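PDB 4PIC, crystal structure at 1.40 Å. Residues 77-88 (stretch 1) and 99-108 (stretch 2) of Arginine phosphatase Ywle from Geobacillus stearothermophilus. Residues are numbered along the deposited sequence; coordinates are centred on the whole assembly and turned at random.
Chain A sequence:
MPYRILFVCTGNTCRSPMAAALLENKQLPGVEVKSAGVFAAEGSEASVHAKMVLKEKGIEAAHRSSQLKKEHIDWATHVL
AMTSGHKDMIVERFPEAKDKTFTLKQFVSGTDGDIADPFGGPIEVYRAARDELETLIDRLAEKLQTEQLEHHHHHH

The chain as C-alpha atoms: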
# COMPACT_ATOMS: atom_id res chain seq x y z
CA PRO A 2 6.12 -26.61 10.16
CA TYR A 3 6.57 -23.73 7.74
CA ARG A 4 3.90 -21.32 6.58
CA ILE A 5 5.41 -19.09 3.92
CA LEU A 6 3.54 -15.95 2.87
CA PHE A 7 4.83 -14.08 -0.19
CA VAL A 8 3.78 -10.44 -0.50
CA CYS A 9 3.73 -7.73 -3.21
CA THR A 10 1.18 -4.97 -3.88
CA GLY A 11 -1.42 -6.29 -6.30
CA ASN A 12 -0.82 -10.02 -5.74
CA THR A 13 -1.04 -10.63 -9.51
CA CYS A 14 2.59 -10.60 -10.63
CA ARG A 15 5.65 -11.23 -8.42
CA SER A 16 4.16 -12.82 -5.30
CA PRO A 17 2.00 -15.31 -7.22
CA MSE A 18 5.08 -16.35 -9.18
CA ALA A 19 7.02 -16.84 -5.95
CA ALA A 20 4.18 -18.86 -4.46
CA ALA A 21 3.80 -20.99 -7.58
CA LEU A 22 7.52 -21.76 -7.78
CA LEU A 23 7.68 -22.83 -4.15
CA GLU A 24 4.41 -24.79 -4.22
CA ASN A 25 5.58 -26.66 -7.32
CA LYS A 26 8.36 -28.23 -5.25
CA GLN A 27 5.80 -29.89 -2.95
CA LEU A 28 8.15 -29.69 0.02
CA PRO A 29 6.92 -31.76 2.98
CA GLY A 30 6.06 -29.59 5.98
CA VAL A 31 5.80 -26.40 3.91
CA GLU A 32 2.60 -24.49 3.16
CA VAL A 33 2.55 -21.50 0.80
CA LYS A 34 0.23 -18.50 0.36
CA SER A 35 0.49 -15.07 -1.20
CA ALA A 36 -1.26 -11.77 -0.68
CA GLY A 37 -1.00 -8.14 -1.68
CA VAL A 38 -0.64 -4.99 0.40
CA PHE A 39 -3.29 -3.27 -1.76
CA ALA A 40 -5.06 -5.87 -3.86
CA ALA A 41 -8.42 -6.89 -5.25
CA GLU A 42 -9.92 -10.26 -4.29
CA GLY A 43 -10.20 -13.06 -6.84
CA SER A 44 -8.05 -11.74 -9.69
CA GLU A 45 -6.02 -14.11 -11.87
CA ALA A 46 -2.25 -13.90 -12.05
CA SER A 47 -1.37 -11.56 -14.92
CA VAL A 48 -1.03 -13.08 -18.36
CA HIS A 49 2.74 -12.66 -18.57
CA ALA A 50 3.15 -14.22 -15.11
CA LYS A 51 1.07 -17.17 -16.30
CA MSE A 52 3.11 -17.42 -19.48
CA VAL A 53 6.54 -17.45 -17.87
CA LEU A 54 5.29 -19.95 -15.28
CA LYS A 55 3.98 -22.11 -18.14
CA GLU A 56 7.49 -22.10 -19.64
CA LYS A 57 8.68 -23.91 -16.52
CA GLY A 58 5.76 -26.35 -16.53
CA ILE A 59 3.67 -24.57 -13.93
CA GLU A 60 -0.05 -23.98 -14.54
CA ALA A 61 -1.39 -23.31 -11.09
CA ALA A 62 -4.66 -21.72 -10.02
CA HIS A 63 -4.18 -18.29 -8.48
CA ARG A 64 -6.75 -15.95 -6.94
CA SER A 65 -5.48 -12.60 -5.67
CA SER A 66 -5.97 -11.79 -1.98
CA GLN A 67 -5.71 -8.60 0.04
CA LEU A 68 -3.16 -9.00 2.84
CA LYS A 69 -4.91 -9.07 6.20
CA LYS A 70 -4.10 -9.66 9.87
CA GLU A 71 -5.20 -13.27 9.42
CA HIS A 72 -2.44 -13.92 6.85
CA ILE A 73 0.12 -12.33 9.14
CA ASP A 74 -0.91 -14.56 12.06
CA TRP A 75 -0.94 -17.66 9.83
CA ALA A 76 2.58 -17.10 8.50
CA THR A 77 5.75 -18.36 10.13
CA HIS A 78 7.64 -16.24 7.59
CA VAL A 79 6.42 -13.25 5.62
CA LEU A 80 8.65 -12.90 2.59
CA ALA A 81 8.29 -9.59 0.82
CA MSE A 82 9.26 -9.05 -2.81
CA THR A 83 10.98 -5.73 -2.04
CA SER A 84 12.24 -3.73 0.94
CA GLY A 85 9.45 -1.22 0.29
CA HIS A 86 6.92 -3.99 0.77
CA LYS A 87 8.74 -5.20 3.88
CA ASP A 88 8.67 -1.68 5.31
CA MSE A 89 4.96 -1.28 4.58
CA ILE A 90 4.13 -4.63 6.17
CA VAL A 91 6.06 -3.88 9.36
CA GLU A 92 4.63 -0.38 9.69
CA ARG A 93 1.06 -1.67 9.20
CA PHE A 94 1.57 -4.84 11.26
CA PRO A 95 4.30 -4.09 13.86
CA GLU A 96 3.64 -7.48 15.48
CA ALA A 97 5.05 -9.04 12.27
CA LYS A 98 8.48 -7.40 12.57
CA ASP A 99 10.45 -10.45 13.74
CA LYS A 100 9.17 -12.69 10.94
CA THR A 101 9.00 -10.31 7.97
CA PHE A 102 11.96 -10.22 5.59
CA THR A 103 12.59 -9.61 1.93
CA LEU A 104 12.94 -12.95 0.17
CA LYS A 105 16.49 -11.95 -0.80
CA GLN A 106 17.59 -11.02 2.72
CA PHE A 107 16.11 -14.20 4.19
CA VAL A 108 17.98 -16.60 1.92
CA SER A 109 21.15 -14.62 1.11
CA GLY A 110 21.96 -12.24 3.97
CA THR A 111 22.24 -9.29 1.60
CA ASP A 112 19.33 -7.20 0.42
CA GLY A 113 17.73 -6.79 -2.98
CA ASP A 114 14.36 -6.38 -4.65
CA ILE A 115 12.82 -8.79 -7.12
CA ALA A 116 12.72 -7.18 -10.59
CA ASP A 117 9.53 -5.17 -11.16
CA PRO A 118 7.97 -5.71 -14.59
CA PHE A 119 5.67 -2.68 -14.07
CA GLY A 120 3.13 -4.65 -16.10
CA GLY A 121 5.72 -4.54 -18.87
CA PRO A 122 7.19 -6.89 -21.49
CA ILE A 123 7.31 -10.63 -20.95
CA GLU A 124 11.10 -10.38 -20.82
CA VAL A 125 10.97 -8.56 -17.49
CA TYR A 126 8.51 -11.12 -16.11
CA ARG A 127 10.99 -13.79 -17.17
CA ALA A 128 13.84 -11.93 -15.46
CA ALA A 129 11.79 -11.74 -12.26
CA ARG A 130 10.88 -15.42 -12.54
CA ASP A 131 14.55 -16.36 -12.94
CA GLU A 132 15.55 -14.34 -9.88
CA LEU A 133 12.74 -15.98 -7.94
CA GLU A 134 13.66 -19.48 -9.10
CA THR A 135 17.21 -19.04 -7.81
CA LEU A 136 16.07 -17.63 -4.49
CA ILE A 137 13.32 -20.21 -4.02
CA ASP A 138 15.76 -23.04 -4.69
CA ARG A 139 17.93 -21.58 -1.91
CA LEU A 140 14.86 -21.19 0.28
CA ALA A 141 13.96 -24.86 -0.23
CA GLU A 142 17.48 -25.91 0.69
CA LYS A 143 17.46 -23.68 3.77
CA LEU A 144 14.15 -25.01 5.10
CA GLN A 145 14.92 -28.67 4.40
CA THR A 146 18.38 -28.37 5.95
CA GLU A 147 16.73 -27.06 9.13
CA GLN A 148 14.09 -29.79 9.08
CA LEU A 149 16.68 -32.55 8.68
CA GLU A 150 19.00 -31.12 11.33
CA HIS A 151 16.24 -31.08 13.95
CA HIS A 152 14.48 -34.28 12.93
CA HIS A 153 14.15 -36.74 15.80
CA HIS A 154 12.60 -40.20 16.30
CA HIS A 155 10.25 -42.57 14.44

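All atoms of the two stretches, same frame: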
# COMPACT_ATOMS: atom_id res chain seq x y z
N THR A 77 4.54 -18.28 9.34
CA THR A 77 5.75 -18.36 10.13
C THR A 77 6.79 -17.40 9.57
O THR A 77 7.64 -16.89 10.29
CB THR A 77 6.32 -19.79 10.16
OG1 THR A 77 6.64 -20.21 8.83
CG2 THR A 77 5.31 -20.76 10.77
N HIS A 78 6.72 -17.16 8.26
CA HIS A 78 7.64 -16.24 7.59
C HIS A 78 6.88 -15.45 6.55
O HIS A 78 6.19 -16.04 5.71
CB HIS A 78 8.76 -16.99 6.88
CG HIS A 78 9.56 -17.88 7.78
ND1 HIS A 78 9.05 -19.03 8.34
CD2 HIS A 78 10.84 -17.78 8.21
CE1 HIS A 78 9.98 -19.60 9.08
NE2 HIS A 78 11.07 -18.87 9.02
N VAL A 79 7.01 -14.13 6.61
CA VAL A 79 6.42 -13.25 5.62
C VAL A 79 7.56 -12.76 4.76
O VAL A 79 8.46 -12.07 5.24
CB VAL A 79 5.69 -12.07 6.26
CG1 VAL A 79 5.05 -11.19 5.18
CG2 VAL A 79 4.63 -12.58 7.25
N LEU A 80 7.54 -13.16 3.49
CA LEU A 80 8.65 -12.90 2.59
C LEU A 80 8.21 -11.91 1.52
O LEU A 80 7.46 -12.25 0.59
CB LEU A 80 9.19 -14.21 1.99
CG LEU A 80 9.69 -15.21 3.02
CD1 LEU A 80 10.23 -16.49 2.36
CD2 LEU A 80 10.77 -14.57 3.89
N ALA A 81 8.67 -10.68 1.69
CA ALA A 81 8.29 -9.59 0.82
C ALA A 81 9.12 -9.59 -0.46
O ALA A 81 10.29 -9.99 -0.46
CB ALA A 81 8.46 -8.25 1.55
N MSE A 82 8.54 -9.11 -1.55
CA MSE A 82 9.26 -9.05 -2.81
C MSE A 82 10.33 -7.96 -2.81
O MSE A 82 11.34 -8.07 -3.51
CB MSE A 82 8.29 -8.87 -4.00
CG MSE A 82 7.30 -10.03 -4.21
SE MSE A 82 8.10 -11.75 -4.66
CE MSE A 82 8.50 -12.40 -2.89
N THR A 83 10.08 -6.89 -2.06
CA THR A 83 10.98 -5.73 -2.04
C THR A 83 11.10 -5.20 -0.62
O THR A 83 10.24 -5.48 0.21
CB THR A 83 10.44 -4.58 -2.92
OG1 THR A 83 9.28 -4.00 -2.30
CG2 THR A 83 10.09 -5.05 -4.32
N SER A 84 12.12 -4.39 -0.36
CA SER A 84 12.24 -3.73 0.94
C SER A 84 11.08 -2.78 1.21
O SER A 84 10.60 -2.68 2.35
CB SER A 84 13.59 -3.02 1.08
OG SER A 84 13.75 -2.04 0.08
N GLY A 85 10.60 -2.10 0.17
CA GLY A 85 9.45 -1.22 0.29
C GLY A 85 8.25 -1.98 0.82
O GLY A 85 7.54 -1.50 1.70
N HIS A 86 8.02 -3.18 0.29
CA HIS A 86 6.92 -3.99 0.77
C HIS A 86 7.16 -4.42 2.22
O HIS A 86 6.24 -4.39 3.04
CB HIS A 86 6.73 -5.23 -0.10
CG HIS A 86 6.15 -4.93 -1.45
ND1 HIS A 86 6.82 -5.21 -2.62
CD2 HIS A 86 4.96 -4.39 -1.81
CE1 HIS A 86 6.08 -4.84 -3.65
NE2 HIS A 86 4.94 -4.35 -3.18
N LYS A 87 8.39 -4.84 2.51
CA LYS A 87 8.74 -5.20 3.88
C LYS A 87 8.44 -4.05 4.83
O LYS A 87 7.81 -4.24 5.88
CB LYS A 87 10.21 -5.59 3.98
CG LYS A 87 10.64 -5.95 5.40
CD LYS A 87 12.13 -6.26 5.48
CE LYS A 87 12.67 -5.96 6.86
NZ LYS A 87 12.46 -4.53 7.22
N ASP A 88 8.87 -2.85 4.46
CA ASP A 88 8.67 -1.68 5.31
C ASP A 88 7.18 -1.38 5.51
O ASP A 88 6.75 -1.09 6.61
CB ASP A 88 9.39 -0.46 4.74
CG ASP A 88 10.90 -0.57 4.82
OD1 ASP A 88 11.41 -1.39 5.62
OD2 ASP A 88 11.57 0.17 4.08
N ASP A 99 9.42 -9.44 13.56
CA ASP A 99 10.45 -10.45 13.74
C ASP A 99 10.42 -11.51 12.65
O ASP A 99 11.40 -12.23 12.46
CB ASP A 99 10.26 -11.14 15.09
CG ASP A 99 9.02 -11.98 15.12
OD1 ASP A 99 7.91 -11.40 15.13
OD2 ASP A 99 9.14 -13.23 15.11
N LYS A 100 9.31 -11.61 11.92
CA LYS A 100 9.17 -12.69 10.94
C LYS A 100 8.96 -12.18 9.52
O LYS A 100 8.63 -12.96 8.62
CB LYS A 100 8.03 -13.63 11.32
CG LYS A 100 6.64 -13.00 11.31
CD LYS A 100 5.60 -14.05 11.69
CE LYS A 100 4.25 -13.43 11.95
NZ LYS A 100 3.26 -14.49 12.26
N THR A 101 9.17 -10.88 9.30
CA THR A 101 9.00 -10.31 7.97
C THR A 101 10.36 -9.94 7.41
O THR A 101 11.15 -9.25 8.05
CB THR A 101 8.10 -9.07 8.01
OG1 THR A 101 6.84 -9.45 8.56
CG2 THR A 101 7.87 -8.51 6.61
N PHE A 102 10.66 -10.44 6.21
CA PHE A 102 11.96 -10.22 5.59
C PHE A 102 11.68 -10.01 4.12
O PHE A 102 10.63 -10.41 3.64
CB PHE A 102 12.83 -11.48 5.68
CG PHE A 102 12.93 -12.09 7.06
CD1 PHE A 102 14.03 -11.82 7.86
CD2 PHE A 102 11.96 -12.95 7.52
CE1 PHE A 102 14.14 -12.40 9.12
CE2 PHE A 102 12.06 -13.53 8.78
CZ PHE A 102 13.14 -13.24 9.58
N THR A 103 12.63 -9.44 3.38
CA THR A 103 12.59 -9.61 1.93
C THR A 103 13.02 -11.03 1.64
O THR A 103 13.81 -11.62 2.39
CB THR A 103 13.50 -8.64 1.16
OG1 THR A 103 14.87 -8.87 1.52
CG2 THR A 103 13.12 -7.19 1.44
N LEU A 104 12.51 -11.61 0.56
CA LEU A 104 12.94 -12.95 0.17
C LEU A 104 14.46 -13.02 0.03
O LEU A 104 15.09 -13.96 0.51
CB LEU A 104 12.24 -13.35 -1.13
CG LEU A 104 12.70 -14.62 -1.81
CD1 LEU A 104 12.55 -15.84 -0.92
CD2 LEU A 104 11.92 -14.79 -3.12
N LYS A 105 15.05 -12.01 -0.59
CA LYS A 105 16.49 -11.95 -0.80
C LYS A 105 17.27 -11.94 0.50
O LYS A 105 18.24 -12.69 0.66
CB LYS A 105 16.85 -10.72 -1.64
CG LYS A 105 18.34 -10.55 -1.89
CD LYS A 105 18.86 -11.66 -2.80
CE LYS A 105 20.28 -11.36 -3.28
NZ LYS A 105 20.77 -12.37 -4.27
N GLN A 106 16.87 -11.10 1.45
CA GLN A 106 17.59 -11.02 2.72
C GLN A 106 17.48 -12.33 3.49
O GLN A 106 18.45 -12.77 4.11
CB GLN A 106 17.11 -9.82 3.56
CG GLN A 106 15.89 -10.09 4.43
CD GLN A 106 15.58 -8.93 5.38
OE1 GLN A 106 14.70 -8.11 5.11
NE2 GLN A 106 16.30 -8.87 6.50
N PHE A 107 16.33 -12.98 3.42
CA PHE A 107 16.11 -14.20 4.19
C PHE A 107 16.97 -15.37 3.73
O PHE A 107 17.41 -16.20 4.55
CB PHE A 107 14.64 -14.60 4.17
CG PHE A 107 14.34 -15.78 5.03
CD1 PHE A 107 14.40 -15.67 6.41
CD2 PHE A 107 14.01 -17.00 4.47
CE1 PHE A 107 14.13 -16.76 7.21
CE2 PHE A 107 13.74 -18.10 5.27
CZ PHE A 107 13.81 -17.98 6.64
N VAL A 108 17.21 -15.47 2.42
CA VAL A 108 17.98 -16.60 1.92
C VAL A 108 19.45 -16.27 1.62
O VAL A 108 20.25 -17.18 1.45
CB VAL A 108 17.33 -17.24 0.68
CG1 VAL A 108 15.93 -17.76 1.01
CG2 VAL A 108 17.26 -16.23 -0.44
O HOH W 1 13.65 -9.78 -2.14

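Two short parallel strands, 78-81 and 101-103, lie side by side, and each leads into a helix; together the two stretches bury 757 Å² against one another. Stretch 2 begins at D99, an exposed acid that does not touch stretch 1. The contact starts with K100, whose CB lies 3.4 Å from T77 O while its long aliphatic chain runs on in an extended form. Such a chain can cover the backbone of T77 and still carry its ammonium group away to hydrogen-bond elsewhere in the structure. The carbonyl of K100 opens the ladder: V79 N donates to K100 O at 2.8 Å, nearly in line, and H78 CA approaches the same oxygen, K100 O, at 3.6 Å.

T101 pairs with V79, and their side chains share one face of the sheet, where V79 CB and T101 OG1 are 3.7 Å apart. Both residues branch at CB, a shape well suited to extended backbone, and both are buried. The methyl of T101 adds an apolar surface for the stem of K87, with T101 CG2 4.0 Å from K87 CG.

F102 turns to the other face, with L80. Its backbone serves V79 and A81, as parallel pairing requires: F102 N donates to V79 O at 2.9 Å, and A81 N donates to F102 O at 2.8 Å. L80 CD2 packs 4.1 Å from F102 CB, so the leucine fills space beside the base of the aromatic side chain.

T103 returns to the face of A81, where the two CA atoms are only 4.4 Å apart; the small alanine side chain is consistent with so close an approach. T103 also caps the second helix, its OG1 accepting from Q106 N at 3.0 Å. Its methyl meets the start of the other helix, with T103 CG2 3.5 Å from S84 N. One threonine thus supplies a polar cap and an apolar contact.

L104 closes the ladder by donating from L104 N to A81 O at 2.9 Å, carrying the strand pattern into the first turn of the helix. Its buried side chain meets two others: L104 CD1 is 4.1 Å from L80 CD1, and L104 CD2 is 4.2 Å from CE of selenomethionine M82. K105 has no direct contact with stretch 1, but a water links the two backbones, donating to M82 O at 3.2 Å and accepting from K105 N at 3.1 Å.

Q106 answers the cap, its OE1 accepting from T103 N at 3.0 Å. The same atom, Q106 OE1, lies 3.2 Å from K87 CD, whose methylenes lie along the strand end.

F107 points toward stretch 1 and completes the apolar cluster, with F107 CB 3.9 Å from L80 CD2. Its ring meets H78 obliquely, F107 CZ lying 3.4 Å from H78 CD2, while H78 ND1 is hydrogen-bonded to T77 OG1 at 2.7 Å. The imidazole can therefore offer carbon to the phenylalanine and nitrogen to the threonine. V108 lies beyond reach.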